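Local coordinates for putative lipoprotein (Bacteroides thetaiotaomicron, PDB 4Q1Z) that is of unknown function but belongs to the DUF4876 family and is built of two beta-rich domains, at residues I57-G68 / Y79-F90; G68-Y79 / I358-I367. All coordinates share one frame; numbering follows the deposited sequence. Where two conformers were deposited one is given.

Interaction 1: residues I57-G68 / Y79-F90; sequences IIPGIYSVTVSG and YINGNSVNAALF
Paired backbones of Ile57-Gly68 and Tyr79-Phe90 make the two arms of an antiparallel beta hairpin, strand 60-68 running at 174° to strand 79-84. Gly68 with Ile80, Val66 with Gly82 and Val64 with Ser84 are hydrogen-bonded pairs; the straightest bond runs from Val66 N to Gly82 O at 2.8 Å. The register slips by one residue between Tyr62 and Val64, a beta bulge where the second arm turns a corner at Val85 and Asn86. Beyond it Tyr62 pairs with Ala87 through one sound and one weak bond, and Gly60 N reaches Leu89 O at 2.7 Å.

The side-chain hydrogen bond across the arms lies at the other end: Tyr79 OH donates to Ser67 OG at 2.8 Å, and Ser67 OG is also bonded to Glu362. The tyrosine's CG lies anti to its backbone N (chi1 178°), which swings the ring toward Ser67 and Gly68 of the partner strand, its CD1 3.4 Å from Gly68 O. Within the first arm, Tyr62 OH donates to Ile58 O at 2.7 Å, which fixes the ring's outer end.

Apolar contacts cluster past the bulge. Leu89 CD1 lies at the edge of the Tyr62 ring, 3.6 Å from Tyr62 CD1, the two side chains crossing at about a right angle, while Ile57 CD1 lies over one face of that ring. On the surface, Phe90 lies beside Ile61, with CZ 3.7 Å from Ile61 CG2, and presents one face to Gly60 O. Ser67 OG, accepting from Tyr79, can thus turn its own proton to Glu362, whereas near the bulge apolar packing supplements the weaker Tyr62-Ala87 pairing.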
loop_
_atom_site.group_PDB
_atom_site.type_symbol
_atom_site.label_atom_id
_atom_site.label_comp_id
_atom_site.label_asym_id
_atom_site.label_seq_id
_atom_site.Cartn_x
_atom_site.Cartn_y
_atom_site.Cartn_z
ATOM N N ILE A 57 -23.248 -9.342 -33.338
ATOM C CA ILE A 57 -22.574 -10.596 -33.003
ATOM C C ILE A 57 -23.186 -11.729 -33.846
ATOM O O ILE A 57 -24.399 -11.955 -33.817
ATOM C CB ILE A 57 -22.534 -10.902 -31.471
ATOM C CG1 ILE A 57 -21.981 -12.311 -31.190
ATOM C CG2 ILE A 57 -23.879 -10.654 -30.761
ATOM C CD1 ILE A 57 -21.292 -12.444 -29.914
ATOM N N ILE A 58 -22.330 -12.411 -34.626
ATOM C CA ILE A 58 -22.717 -13.530 -35.491
ATOM C C ILE A 58 -23.027 -14.763 -34.606
ATOM O O ILE A 58 -22.255 -15.023 -33.678
ATOM C CB ILE A 58 -21.640 -13.814 -36.579
ATOM C CG1 ILE A 58 -20.234 -14.080 -35.995
ATOM C CG2 ILE A 58 -21.593 -12.683 -37.608
ATOM C CD1 ILE A 58 -19.789 -15.485 -36.149
ATOM N N PRO A 59 -24.145 -15.510 -34.832
ATOM C CA PRO A 59 -24.479 -16.638 -33.937
ATOM C C PRO A 59 -23.406 -17.730 -33.817
ATOM O O PRO A 59 -22.582 -17.920 -34.719
ATOM C CB PRO A 59 -25.767 -17.203 -34.547
ATOM C CG PRO A 59 -26.375 -16.048 -35.247
ATOM C CD PRO A 59 -25.204 -15.322 -35.845
ATOM N N GLY A 60 -23.435 -18.412 -32.671
ATOM C CA GLY A 60 -22.521 -19.486 -32.298
ATOM C C GLY A 60 -22.395 -19.646 -30.794
ATOM O O GLY A 60 -23.130 -19.002 -30.038
ATOM N N ILE A 61 -21.473 -20.513 -30.341
ATOM C CA ILE A 61 -21.252 -20.693 -28.902
ATOM C C ILE A 61 -19.955 -19.963 -28.529
ATOM O O ILE A 61 -18.902 -20.231 -29.112
ATOM C CB ILE A 61 -21.324 -22.166 -28.380
ATOM C CG1 ILE A 61 -20.241 -23.100 -28.968
ATOM C CG2 ILE A 61 -22.729 -22.749 -28.541
ATOM C CD1 ILE A 61 -19.137 -23.457 -27.946
ATOM N N TYR A 62 -20.058 -18.988 -27.611
ATOM C CA TYR A 62 -18.931 -18.156 -27.176
ATOM C C TYR A 62 -18.650 -18.291 -25.694
ATOM O O TYR A 62 -19.557 -18.598 -24.921
ATOM C CB TYR A 62 -19.225 -16.667 -27.461
ATOM C CG TYR A 62 -19.328 -16.272 -28.919
ATOM C CD1 TYR A 62 -20.551 -16.303 -29.585
ATOM C CD2 TYR A 62 -18.229 -15.761 -29.602
ATOM C CE1 TYR A 62 -20.662 -15.905 -30.918
ATOM C CE2 TYR A 62 -18.325 -15.359 -30.935
ATOM C CZ TYR A 62 -19.547 -15.428 -31.587
ATOM O OH TYR A 62 -19.656 -15.020 -32.894
ATOM N N SER A 63 -17.405 -18.000 -25.290
ATOM C CA SER A 63 -17.009 -17.922 -23.883
ATOM C C SER A 63 -17.017 -16.421 -23.533
ATOM O O SER A 63 -16.208 -15.649 -24.056
ATOM C CB SER A 63 -15.660 -18.596 -23.632
ATOM O OG SER A 63 -15.796 -19.693 -22.742
ATOM N N VAL A 64 -18.020 -16.007 -22.750
ATOM C CA VAL A 64 -18.256 -14.609 -22.400
ATOM C C VAL A 64 -17.611 -14.296 -21.051
ATOM O O VAL A 64 -17.837 -15.017 -20.080
ATOM C CB VAL A 64 -19.776 -14.299 -22.419
ATOM C CG1 VAL A 64 -20.046 -12.812 -22.218
ATOM C CG2 VAL A 64 -20.413 -14.792 -23.714
ATOM N N THR A 65 -16.783 -13.234 -21.009
ATOM C CA THR A 65 -16.071 -12.808 -19.795
ATOM C C THR A 65 -16.339 -11.333 -19.491
ATOM O O THR A 65 -16.375 -10.498 -20.406
ATOM C CB THR A 65 -14.565 -13.079 -19.913
ATOM O OG1 THR A 65 -14.136 -12.689 -21.212
ATOM C CG2 THR A 65 -14.216 -14.536 -19.713
ATOM N N VAL A 66 -16.543 -11.037 -18.193
ATOM C CA VAL A 66 -16.797 -9.709 -17.629
ATOM C C VAL A 66 -15.637 -9.359 -16.719
ATOM O O VAL A 66 -15.222 -10.201 -15.932
ATOM C CB VAL A 66 -18.157 -9.623 -16.876
ATOM C CG1 VAL A 66 -18.419 -8.212 -16.344
ATOM C CG2 VAL A 66 -19.314 -10.095 -17.747
ATOM N N SER A 67 -15.078 -8.142 -16.869
ATOM C CA SER A 67 -13.962 -7.627 -16.066
ATOM C C SER A 67 -13.955 -6.098 -16.052
ATOM O O SER A 67 -14.179 -5.445 -17.075
ATOM C CB SER A 67 -12.623 -8.153 -16.572
ATOM O OG SER A 67 -11.562 -7.768 -15.713
ATOM N N GLY A 68 -13.687 -5.553 -14.880
ATOM C CA GLY A 68 -13.662 -4.120 -14.644
ATOM C C GLY A 68 -13.639 -3.810 -13.173
ATOM O O GLY A 68 -13.360 -4.694 -12.353
ATOM N N TYR A 79 -12.473 -5.034 -7.632
ATOM C CA TYR A 79 -12.143 -5.638 -8.907
ATOM C C TYR A 79 -13.244 -6.668 -9.143
ATOM O O TYR A 79 -13.445 -7.587 -8.331
ATOM C CB TYR A 79 -10.720 -6.228 -8.940
ATOM C CG TYR A 79 -10.412 -6.893 -10.266
ATOM C CD1 TYR A 79 -10.428 -6.168 -11.457
ATOM C CD2 TYR A 79 -10.164 -8.259 -10.339
ATOM C CE1 TYR A 79 -10.180 -6.784 -12.681
ATOM C CE2 TYR A 79 -9.914 -8.885 -11.558
ATOM C CZ TYR A 79 -9.941 -8.148 -12.726
ATOM O OH TYR A 79 -9.709 -8.789 -13.915
ATOM N N ILE A 80 -14.052 -6.441 -10.182
ATOM C CA ILE A 80 -15.203 -7.310 -10.428
ATOM C C ILE A 80 -14.914 -8.208 -11.626
ATOM O O ILE A 80 -14.216 -7.804 -12.553
ATOM C CB ILE A 80 -16.512 -6.471 -10.539
ATOM C CG1 ILE A 80 -16.498 -5.481 -11.743
ATOM C CG2 ILE A 80 -16.765 -5.729 -9.208
ATOM C CD1 ILE A 80 -17.763 -4.681 -11.978
ATOM N N ASN A 81 -15.375 -9.461 -11.558
ATOM C CA ASN A 81 -15.117 -10.468 -12.585
ATOM C C ASN A 81 -16.254 -11.479 -12.678
ATOM O O ASN A 81 -16.901 -11.783 -11.685
ATOM C CB ASN A 81 -13.783 -11.199 -12.297
ATOM C CG ASN A 81 -12.884 -11.353 -13.502
ATOM O OD1 ASN A 81 -13.288 -11.856 -14.561
ATOM N ND2 ASN A 81 -11.626 -10.945 -13.365
ATOM N N GLY A 82 -16.462 -12.008 -13.868
ATOM C CA GLY A 82 -17.487 -13.000 -14.129
ATOM C C GLY A 82 -17.314 -13.638 -15.483
ATOM O O GLY A 82 -16.576 -13.123 -16.318
ATOM N N ASN A 83 -17.957 -14.786 -15.694
ATOM C CA ASN A 83 -17.926 -15.473 -16.980
ATOM C C ASN A 83 -19.117 -16.403 -17.157
ATOM O O ASN A 83 -19.800 -16.749 -16.198
ATOM C CB ASN A 83 -16.613 -16.230 -17.230
ATOM C CG ASN A 83 -16.290 -17.313 -16.256
ATOM O OD1 ASN A 83 -16.841 -18.413 -16.316
ATOM N ND2 ASN A 83 -15.311 -17.052 -15.408
ATOM N N SER A 84 -19.376 -16.750 -18.406
ATOM C CA SER A 84 -20.391 -17.673 -18.877
ATOM C C SER A 84 -19.691 -18.489 -19.938
ATOM O O SER A 84 -19.316 -17.943 -20.984
ATOM C CB SER A 84 -21.608 -16.922 -19.414
ATOM O OG SER A 84 -22.829 -17.470 -18.937
ATOM N N VAL A 85 -19.379 -19.752 -19.613
ATOM C CA VAL A 85 -18.630 -20.633 -20.507
ATOM C C VAL A 85 -19.577 -21.322 -21.480
ATOM O O VAL A 85 -20.601 -21.876 -21.067
ATOM C CB VAL A 85 -17.749 -21.653 -19.745
ATOM C CG1 VAL A 85 -16.733 -22.307 -20.682
ATOM C CG2 VAL A 85 -17.042 -20.988 -18.566
ATOM N N ASN A 86 -19.215 -21.255 -22.781
ATOM C CA ASN A 86 -19.885 -21.841 -23.942
ATOM C C ASN A 86 -21.413 -21.605 -23.915
ATOM O O ASN A 86 -22.213 -22.548 -23.878
ATOM C CB ASN A 86 -19.532 -23.336 -24.081
ATOM C CG ASN A 86 -18.050 -23.627 -24.268
ATOM O OD1 ASN A 86 -17.202 -22.727 -24.458
ATOM N ND2 ASN A 86 -17.708 -24.909 -24.210
ATOM N N ALA A 87 -21.794 -20.317 -23.933
ATOM C CA ALA A 87 -23.188 -19.872 -23.969
ATOM C C ALA A 87 -23.777 -20.107 -25.373
ATOM O O ALA A 87 -23.050 -19.981 -26.358
ATOM C CB ALA A 87 -23.267 -18.400 -23.594
ATOM N N ALA A 88 -25.075 -20.477 -25.465
ATOM C CA ALA A 88 -25.742 -20.753 -26.746
ATOM C C ALA A 88 -26.358 -19.485 -27.322
ATOM O O ALA A 88 -27.514 -19.159 -27.036
ATOM C CB ALA A 88 -26.802 -21.832 -26.572
ATOM N N LEU A 89 -25.568 -18.763 -28.129
ATOM C CA LEU A 89 -25.980 -17.506 -28.756
ATOM C C LEU A 89 -26.424 -17.768 -30.196
ATOM O O LEU A 89 -25.577 -17.936 -31.076
ATOM C CB LEU A 89 -24.833 -16.468 -28.714
ATOM C CG LEU A 89 -24.292 -16.040 -27.346
ATOM C CD1 LEU A 89 -23.023 -16.782 -27.013
ATOM C CD2 LEU A 89 -23.958 -14.579 -27.346
ATOM N N PHE A 90 -27.745 -17.848 -30.441
ATOM C CA PHE A 90 -28.257 -18.124 -31.791
ATOM C C PHE A 90 -29.464 -17.253 -32.146
ATOM O O PHE A 90 -29.524 -16.739 -33.263
ATOM C CB PHE A 90 -28.613 -19.611 -31.957
ATOM C CG PHE A 90 -27.480 -20.574 -31.676
ATOM C CD1 PHE A 90 -26.439 -20.734 -32.585
ATOM C CD2 PHE A 90 -27.456 -21.323 -30.505
ATOM C CE1 PHE A 90 -25.393 -21.622 -32.324
ATOM C CE2 PHE A 90 -26.408 -22.211 -30.246
ATOM C CZ PHE A 90 -25.383 -22.352 -31.156
#

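Interaction 2: residues G68-Y79 / I358-I367; sequences GTAIDTENNEYY and IIREETGTYI
Tyr79 pushes its ring into the turn formed by Ile358-Ile367, sliding past Arg360 in the opposite direction. The hydroxyl end meets the backbone: Glu361 N donates to Tyr79 OH at 3.2 Å, with an angle of 162° at the hydrogen, while the same hydroxyl is bonded to Ser67. Arg360 CA makes an off-centre CH-pi contact, 4.3 Å from the ring centroid. The carboxylate of Glu362 comes to the ring's edge, OE1 lying in plane 3.4 Å from Tyr79 CE1, with the two planes 69° apart; OE1 is bonded to Ser67 as well. The Ile367 and Tyr79 side chains cross at about a right angle, Ile367 CD1 being 3.7 Å from Tyr79 CD2, and Ile358 CG2 touches the ring's edge.

Arg360 starts extended, then bends at chi3 (-58°), bringing its guanidinium to Thr69 and Glu77 of the hairpin arms. One guanidinium face lies over Tyr79 CG, near the rim of the group, and the ring is steeply inclined to it. Thr69 OG1 lies at the guanidinium edge, 3.4 Å from Arg360 NH1. Glu77, reaching out on an extended chain, supplies a long salt bridge, OE2 to NH1 of Arg360 at 3.7 Å. Replacing Tyr79 with an alanine would probably open a gap between Ile358, Ile367 and Arg360 and leave Glu361 N without its hydroxyl acceptor.

The receiving turn is a small, weakly bonded hairpin with a G1 beta bulge, in which Gly364 and Thr365 face Arg360 and Arg360 O accepts from Thr363 N and Thr365 N. Here a hairpin of the N-terminal seven-stranded sheet meets a loop hairpin of the DUF4876 family region, a contact that probably helps join the two domains.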
loop_
_atom_site.group_PDB
_atom_site.type_symbol
_atom_site.label_atom_id
_atom_site.label_comp_id
_atom_site.label_asym_id
_atom_site.label_seq_id
_atom_site.Cartn_x
_atom_site.Cartn_y
_atom_site.Cartn_z
ATOM N N GLY A 68 -13.687 -5.553 -14.880
ATOM C CA GLY A 68 -13.662 -4.120 -14.644
ATOM C C GLY A 68 -13.639 -3.810 -13.173
ATOM O O GLY A 68 -13.360 -4.694 -12.353
ATOM N N THR A 69 -13.961 -2.557 -12.833
ATOM C CA THR A 69 -13.912 -2.053 -11.460
ATOM C C THR A 69 -15.223 -1.366 -11.073
ATOM O O THR A 69 -15.786 -0.599 -11.850
ATOM C CB THR A 69 -12.664 -1.124 -11.284
ATOM O OG1 THR A 69 -11.506 -1.950 -11.238
ATOM C CG2 THR A 69 -12.682 -0.293 -10.001
ATOM N N ALA A 70 -15.685 -1.645 -9.847
ATOM C CA ALA A 70 -16.842 -0.998 -9.259
ATOM C C ALA A 70 -16.388 -0.208 -8.046
ATOM O O ALA A 70 -15.528 -0.671 -7.294
ATOM C CB ALA A 70 -17.892 -2.021 -8.880
ATOM N N ILE A 71 -16.906 1.013 -7.900
ATOM C CA ILE A 71 -16.637 1.885 -6.757
ATOM C C ILE A 71 -17.971 2.045 -6.035
ATOM O O ILE A 71 -18.957 2.377 -6.687
ATOM C CB ILE A 71 -15.977 3.239 -7.167
ATOM C CG1 ILE A 71 -14.547 3.017 -7.699
ATOM C CG2 ILE A 71 -15.926 4.218 -5.981
ATOM C CD1 ILE A 71 -14.445 2.874 -9.177
ATOM N N ASP A 72 -18.035 1.740 -4.726
ATOM C CA ASP A 72 -19.304 1.854 -4.013
ATOM C C ASP A 72 -19.498 3.291 -3.476
ATOM O O ASP A 72 -18.658 4.164 -3.729
ATOM C CB ASP A 72 -19.505 0.751 -2.940
ATOM C CG ASP A 72 -18.787 0.796 -1.595
ATOM O OD1 ASP A 72 -18.046 1.767 -1.340
ATOM O OD2 ASP A 72 -18.997 -0.135 -0.784
ATOM N N THR A 73 -20.642 3.547 -2.803
ATOM C CA THR A 73 -21.018 4.873 -2.298
ATOM C C THR A 73 -20.063 5.403 -1.227
ATOM O O THR A 73 -20.043 6.615 -1.000
ATOM C CB THR A 73 -22.448 4.864 -1.778
ATOM O OG1 THR A 73 -22.651 3.725 -0.938
ATOM C CG2 THR A 73 -23.467 4.888 -2.903
ATOM N N GLU A 74 -19.257 4.511 -0.605
ATOM C CA GLU A 74 -18.284 4.831 0.441
ATOM C C GLU A 74 -16.853 4.898 -0.125
ATOM O O GLU A 74 -15.879 4.875 0.651
ATOM C CB GLU A 74 -18.362 3.793 1.583
ATOM C CG GLU A 74 -19.555 3.964 2.510
ATOM C CD GLU A 74 -20.084 2.653 3.054
ATOM O OE1 GLU A 74 -20.689 1.888 2.268
ATOM O OE2 GLU A 74 -19.884 2.385 4.261
ATOM N N ASN A 75 -16.738 5.003 -1.481
ATOM C CA ASN A 75 -15.476 5.098 -2.224
ATOM C C ASN A 75 -14.605 3.820 -2.025
ATOM O O ASN A 75 -13.367 3.888 -2.043
ATOM C CB ASN A 75 -14.690 6.391 -1.867
ATOM C CG ASN A 75 -15.455 7.688 -2.067
ATOM O OD1 ASN A 75 -15.944 8.001 -3.161
ATOM N ND2 ASN A 75 -15.533 8.499 -1.017
ATOM N N ASN A 76 -15.254 2.638 -1.865
ATOM C CA ASN A 76 -14.516 1.378 -1.757
ATOM C C ASN A 76 -14.324 0.860 -3.166
ATOM O O ASN A 76 -15.249 0.920 -3.964
ATOM C CB ASN A 76 -15.209 0.339 -0.884
ATOM C CG ASN A 76 -15.330 0.731 0.548
ATOM O OD1 ASN A 76 -14.356 1.123 1.206
ATOM N ND2 ASN A 76 -16.543 0.645 1.051
ATOM N N GLU A 77 -13.131 0.408 -3.494
ATOM C CA GLU A 77 -12.845 -0.072 -4.827
ATOM C C GLU A 77 -12.913 -1.576 -4.855
ATOM O O GLU A 77 -12.466 -2.234 -3.911
ATOM C CB GLU A 77 -11.487 0.422 -5.293
ATOM C CG GLU A 77 -11.278 0.288 -6.789
ATOM C CD GLU A 77 -9.840 0.367 -7.257
ATOM O OE1 GLU A 77 -9.083 1.199 -6.707
ATOM O OE2 GLU A 77 -9.472 -0.408 -8.170
ATOM N N TYR A 78 -13.506 -2.115 -5.934
ATOM C CA TYR A 78 -13.671 -3.539 -6.153
ATOM C C TYR A 78 -13.226 -3.942 -7.536
ATOM O O TYR A 78 -13.612 -3.308 -8.514
ATOM C CB TYR A 78 -15.150 -3.981 -5.975
ATOM C CG TYR A 78 -15.774 -3.635 -4.642
ATOM C CD1 TYR A 78 -16.279 -2.361 -4.397
ATOM C CD2 TYR A 78 -15.920 -4.599 -3.647
ATOM C CE1 TYR A 78 -16.869 -2.039 -3.178
ATOM C CE2 TYR A 78 -16.523 -4.293 -2.428
ATOM C CZ TYR A 78 -16.990 -3.008 -2.196
ATOM O OH TYR A 78 -17.564 -2.680 -0.992
ATOM N N TYR A 79 -12.473 -5.034 -7.632
ATOM C CA TYR A 79 -12.143 -5.638 -8.907
ATOM C C TYR A 79 -13.244 -6.668 -9.143
ATOM O O TYR A 79 -13.445 -7.587 -8.331
ATOM C CB TYR A 79 -10.720 -6.228 -8.940
ATOM C CG TYR A 79 -10.412 -6.893 -10.266
ATOM C CD1 TYR A 79 -10.428 -6.168 -11.457
ATOM C CD2 TYR A 79 -10.164 -8.259 -10.339
ATOM C CE1 TYR A 79 -10.180 -6.784 -12.681
ATOM C CE2 TYR A 79 -9.914 -8.885 -11.558
ATOM C CZ TYR A 79 -9.941 -8.148 -12.726
ATOM O OH TYR A 79 -9.709 -8.789 -13.915
ATOM N N ILE A 358 -5.376 -13.780 -8.053
ATOM C CA ILE A 358 -6.386 -13.068 -8.839
ATOM C C ILE A 358 -5.653 -11.975 -9.639
ATOM O O ILE A 358 -4.993 -11.129 -9.042
ATOM C CB ILE A 358 -7.520 -12.522 -7.921
ATOM C CG1 ILE A 358 -8.248 -13.696 -7.213
ATOM C CG2 ILE A 358 -8.514 -11.659 -8.729
ATOM C CD1 ILE A 358 -9.132 -13.336 -6.045
ATOM N N ILE A 359 -5.741 -12.025 -10.988
ATOM C CA ILE A 359 -5.040 -11.121 -11.916
ATOM C C ILE A 359 -5.958 -10.024 -12.473
ATOM O O ILE A 359 -7.058 -10.318 -12.958
ATOM C CB ILE A 359 -4.392 -11.960 -13.068
ATOM C CG1 ILE A 359 -3.420 -13.034 -12.517
ATOM C CG2 ILE A 359 -3.736 -11.093 -14.168
ATOM C CD1 ILE A 359 -2.234 -12.506 -11.636
ATOM N N ARG A 360 -5.485 -8.763 -12.420
ATOM C CA ARG A 360 -6.184 -7.606 -12.984
ATOM C C ARG A 360 -5.902 -7.653 -14.459
ATOM O O ARG A 360 -4.863 -7.172 -14.890
ATOM C CB ARG A 360 -5.714 -6.288 -12.335
ATOM C CG ARG A 360 -6.548 -5.074 -12.741
ATOM C CD ARG A 360 -6.160 -3.787 -12.030
ATOM N NE ARG A 360 -6.247 -3.880 -10.567
ATOM C CZ ARG A 360 -7.305 -3.534 -9.834
ATOM N NH1 ARG A 360 -8.409 -3.083 -10.415
ATOM N NH2 ARG A 360 -7.269 -3.649 -8.516
ATOM N N GLU A 361 -6.790 -8.312 -15.217
ATOM C CA GLU A 361 -6.682 -8.584 -16.663
ATOM C C GLU A 361 -6.478 -7.314 -17.515
ATOM O O GLU A 361 -5.861 -7.391 -18.589
ATOM C CB GLU A 361 -7.917 -9.363 -17.182
ATOM C CG GLU A 361 -8.250 -10.641 -16.416
ATOM C CD GLU A 361 -7.423 -11.889 -16.684
ATOM O OE1 GLU A 361 -6.184 -11.852 -16.501
ATOM O OE2 GLU A 361 -8.036 -12.939 -16.988
ATOM N N GLU A 362 -6.987 -6.163 -17.038
ATOM C CA GLU A 362 -6.897 -4.892 -17.742
ATOM C C GLU A 362 -5.445 -4.438 -17.871
ATOM O O GLU A 362 -5.071 -3.813 -18.870
ATOM C CB GLU A 362 -7.721 -3.835 -16.998
ATOM C CG GLU A 362 -9.214 -3.844 -17.324
ATOM C CD GLU A 362 -10.080 -4.998 -16.842
ATOM O OE1 GLU A 362 -9.756 -5.614 -15.800
ATOM O OE2 GLU A 362 -11.106 -5.269 -17.509
ATOM N N THR A 363 -4.623 -4.786 -16.863
ATOM C CA THR A 363 -3.209 -4.405 -16.773
ATOM C C THR A 363 -2.259 -5.611 -16.675
ATOM O O THR A 363 -1.046 -5.428 -16.772
ATOM C CB THR A 363 -3.020 -3.490 -15.567
ATOM O OG1 THR A 363 -3.567 -4.129 -14.405
ATOM C CG2 THR A 363 -3.656 -2.114 -15.779
ATOM N N GLY A 364 -2.813 -6.812 -16.500
ATOM C CA GLY A 364 -2.051 -8.046 -16.336
ATOM C C GLY A 364 -1.152 -7.990 -15.115
ATOM O O GLY A 364 0.034 -8.330 -15.198
ATOM N N THR A 365 -1.714 -7.503 -13.977
ATOM C CA THR A 365 -0.976 -7.279 -12.727
ATOM C C THR A 365 -1.609 -7.951 -11.503
ATOM O O THR A 365 -2.804 -8.258 -11.466
ATOM C CB THR A 365 -0.819 -5.771 -12.461
ATOM O OG1 THR A 365 -2.108 -5.151 -12.480
ATOM C CG2 THR A 365 0.114 -5.086 -13.469
ATOM N N TYR A 366 -0.775 -8.147 -10.483
ATOM C CA TYR A 366 -1.157 -8.734 -9.222
ATOM C C TYR A 366 -1.947 -7.771 -8.362
ATOM O O TYR A 366 -1.778 -6.556 -8.450
ATOM C CB TYR A 366 0.084 -9.192 -8.464
ATOM C CG TYR A 366 0.762 -10.391 -9.081
ATOM C CD1 TYR A 366 0.094 -11.605 -9.209
ATOM C CD2 TYR A 366 2.073 -10.320 -9.527
ATOM C CE1 TYR A 366 0.716 -12.718 -9.762
ATOM C CE2 TYR A 366 2.707 -11.427 -10.081
ATOM C CZ TYR A 366 2.020 -12.625 -10.201
ATOM O OH TYR A 366 2.635 -13.734 -10.730
ATOM N N ILE A 367 -2.843 -8.342 -7.551
ATOM C CA ILE A 367 -3.653 -7.663 -6.550
ATOM C C ILE A 367 -3.185 -8.295 -5.247
ATOM O O ILE A 367 -3.035 -9.517 -5.173
ATOM C CB ILE A 367 -5.188 -7.774 -6.830
ATOM C CG1 ILE A 367 -5.547 -7.138 -8.200
ATOM C CG2 ILE A 367 -6.016 -7.139 -5.703
ATOM C CD1 ILE A 367 -6.870 -7.581 -8.823
#

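In the fold
The centres of interactions 1 and 2 lie about 20 Å apart, on the same side of the chain's centre, and both use strands 60-72 and 77-89 of the seven-stranded mixed sheet. Interaction 1 pairs these neighbouring strands far from the chain's centre; interaction 2 sits nearer it, where the part of the same hairpin just before and after its turn, Gly68-Thr69 and Glu77-Tyr79, meets residues 358-367 from the DUF4876 family region. Gly68 and Tyr79 belong to both, and Ser67 and Glu362 connect them. Along the chain the segments alternate, 57-68, 68-79, 79-90 and then 358-367, with 278 residues separating the second contact's partners. A late chain segment is thereby tied to the early sheet.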